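Local structure of PA1221 (Pseudomonas aeruginosa, 4DG8) at residues A383-L388 and R396-G401. The protein belongs to the ANL superfamily, joining an AMP-binding domain, here holding adenosine monophosphate, to a phosphopantetheine attachment domain. Numbering follows the deposited sequence.
Sequences ASFVEL and RAYRTG
Phe-385 meets both Arg-396 and Tyr-398 on the same side of an antiparallel strand pair. The guanidinium of Arg-396 lies nearly parallel to the phenyl ring, their planes 11° apart, and NH2 approaches Phe-385 CG to 3.4 Å. Arg-396 reaches there on a chain extended from CG to NE, with CG anti to the backbone N (chi1 -171°); its NH1 hydrogen-bonds to Ala-371 O. Tyr-398 sets CD1 over one face of the phenyl ring, toward its rim and 3.8 Å from Phe-385 CE1, the two aromatic planes inclined at 41°. Val-386 and Ala-397 fix the register: Val-386 N donates to Ala-397 O over 2.9 Å, whereas the return bond from Ala-397 N to Val-386 O is bent and weak. The Ala-397 carbonyl also receives a CA-H contact from Phe-385. On the other face of the sheet, Leu-388 CD1 rests on Ala-397 CB, and both side chains touch Val-364 of strand 361-367. Where the helix gives way to the strand, one water donates to Ser-384 O and Arg-399 O, and another links Ser-384 OG, which also hydrogen-bonds Arg-380 O, to Tyr-398 OH. The arrangement is a beta hairpin entered directly from helix 378-384, the Tyr-398 side chain about 7 Å from bound AMP.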
loop_
_atom_site.group_PDB
_atom_site.type_symbol
_atom_site.label_atom_id
_atom_site.label_comp_id
_atom_site.label_asym_id
_atom_site.label_seq_id
_atom_site.Cartn_x
_atom_site.Cartn_y
_atom_site.Cartn_z
ATOM N N ALA A 383 -17.856 -6.257 12.097
ATOM C CA ALA A 383 -18.765 -5.682 11.115
ATOM C C ALA A 383 -18.254 -5.802 9.668
ATOM O O ALA A 383 -19.042 -6.001 8.747
ATOM C CB ALA A 383 -19.038 -4.219 11.454
ATOM N N SER A 384 -16.950 -5.625 9.467
ATOM C CA SER A 384 -16.358 -5.604 8.121
ATOM C C SER A 384 -16.013 -6.974 7.516
ATOM O O SER A 384 -16.029 -7.143 6.290
ATOM C CB SER A 384 -15.123 -4.693 8.085
ATOM O OG SER A 384 -15.474 -3.355 8.378
ATOM N N PHE A 385 -15.651 -7.923 8.379
ATOM C CA PHE A 385 -15.285 -9.271 7.950
ATOM C C PHE A 385 -16.359 -10.238 8.415
ATOM O O PHE A 385 -16.475 -10.520 9.606
ATOM C CB PHE A 385 -13.924 -9.682 8.529
ATOM C CG PHE A 385 -12.775 -8.784 8.110
ATOM C CD1 PHE A 385 -11.919 -9.160 7.078
ATOM C CD2 PHE A 385 -12.553 -7.572 8.748
ATOM C CE1 PHE A 385 -10.853 -8.333 6.689
ATOM C CE2 PHE A 385 -11.494 -6.742 8.369
ATOM C CZ PHE A 385 -10.644 -7.116 7.346
ATOM N N VAL A 386 -17.127 -10.760 7.462
ATOM C CA VAL A 386 -18.328 -11.520 7.768
ATOM C C VAL A 386 -18.362 -12.801 6.957
ATOM O O VAL A 386 -17.764 -12.876 5.898
ATOM C CB VAL A 386 -19.569 -10.708 7.392
ATOM C CG1 VAL A 386 -19.513 -9.340 8.044
ATOM C CG2 VAL A 386 -19.650 -10.561 5.872
ATOM N N GLU A 387 -19.081 -13.804 7.440
ATOM C CA GLU A 387 -19.225 -15.036 6.684
ATOM C C GLU A 387 -20.336 -14.925 5.645
ATOM O O GLU A 387 -21.445 -14.501 5.949
ATOM C CB GLU A 387 -19.436 -16.237 7.611
ATOM C CG GLU A 387 -18.144 -16.715 8.268
ATOM C CD GLU A 387 -18.223 -18.159 8.733
ATOM O OE1 GLU A 387 -19.296 -18.567 9.229
ATOM O OE2 GLU A 387 -17.215 -18.885 8.593
ATOM N N LEU A 388 -20.010 -15.274 4.405
ATOM C CA LEU A 388 -20.964 -15.224 3.303
ATOM C C LEU A 388 -20.809 -16.484 2.465
ATOM O O LEU A 388 -19.751 -17.109 2.478
ATOM C CB LEU A 388 -20.710 -13.994 2.430
ATOM C CG LEU A 388 -21.071 -12.650 3.056
ATOM C CD1 LEU A 388 -20.576 -11.526 2.176
ATOM C CD2 LEU A 388 -22.579 -12.542 3.290
ATOM N N ARG A 396 -15.291 -16.808 5.295
ATOM C CA ARG A 396 -14.971 -15.447 5.699
ATOM C C ARG A 396 -14.782 -14.561 4.467
ATOM O O ARG A 396 -14.206 -14.983 3.458
ATOM C CB ARG A 396 -13.732 -15.428 6.582
ATOM C CG ARG A 396 -13.440 -14.090 7.236
ATOM C CD ARG A 396 -12.474 -14.302 8.390
ATOM N NE ARG A 396 -12.314 -13.099 9.201
ATOM C CZ ARG A 396 -11.252 -12.297 9.174
ATOM N NH1 ARG A 396 -10.221 -12.554 8.369
ATOM N NH2 ARG A 396 -11.222 -11.233 9.965
ATOM N N ALA A 397 -15.277 -13.333 4.565
ATOM C CA ALA A 397 -15.325 -12.408 3.439
ATOM C C ALA A 397 -15.199 -10.945 3.880
ATOM O O ALA A 397 -15.632 -10.561 4.969
ATOM C CB ALA A 397 -16.627 -12.611 2.656
ATOM N N TYR A 398 -14.599 -10.138 3.018
ATOM C CA TYR A 398 -14.490 -8.703 3.219
ATOM C C TYR A 398 -15.286 -7.967 2.144
ATOM O O TYR A 398 -15.013 -8.112 0.942
ATOM C CB TYR A 398 -13.019 -8.255 3.188
ATOM C CG TYR A 398 -12.859 -6.757 3.320
ATOM C CD1 TYR A 398 -13.045 -6.122 4.547
ATOM C CD2 TYR A 398 -12.558 -5.968 2.214
ATOM C CE1 TYR A 398 -12.927 -4.730 4.670
ATOM C CE2 TYR A 398 -12.428 -4.586 2.330
ATOM C CZ TYR A 398 -12.610 -3.972 3.566
ATOM O OH TYR A 398 -12.479 -2.596 3.693
ATOM N N ARG A 399 -16.282 -7.200 2.584
ATOM C CA ARG A 399 -17.028 -6.297 1.708
ATOM C C ARG A 399 -16.231 -5.008 1.502
ATOM O O ARG A 399 -15.973 -4.271 2.453
ATOM C CB ARG A 399 -18.382 -5.965 2.337
ATOM C CG ARG A 399 -19.254 -7.179 2.585
ATOM C CD ARG A 399 -20.489 -6.824 3.396
ATOM N NE ARG A 399 -21.376 -5.906 2.691
ATOM C CZ ARG A 399 -22.638 -5.668 3.048
ATOM N NH1 ARG A 399 -23.156 -6.289 4.105
ATOM N NH2 ARG A 399 -23.385 -4.814 2.352
ATOM N N THR A 400 -15.864 -4.731 0.256
ATOM C CA THR A 400 -14.897 -3.680 -0.038
ATOM C C THR A 400 -15.459 -2.254 -0.015
ATOM O O THR A 400 -14.707 -1.284 0.170
ATOM C CB THR A 400 -14.272 -3.888 -1.433
ATOM O OG1 THR A 400 -15.323 -3.927 -2.397
ATOM C CG2 THR A 400 -13.461 -5.187 -1.501
ATOM N N GLY A 401 -16.763 -2.133 -0.241
ATOM C CA GLY A 401 -17.370 -0.837 -0.515
ATOM C C GLY A 401 -17.090 -0.354 -1.940
ATOM O O GLY A 401 -17.431 0.773 -2.314
HETATM O O HOH W 1 -14.442 -1.570 6.131
HETATM O O HOH W 2 -16.581 -4.903 5.052
#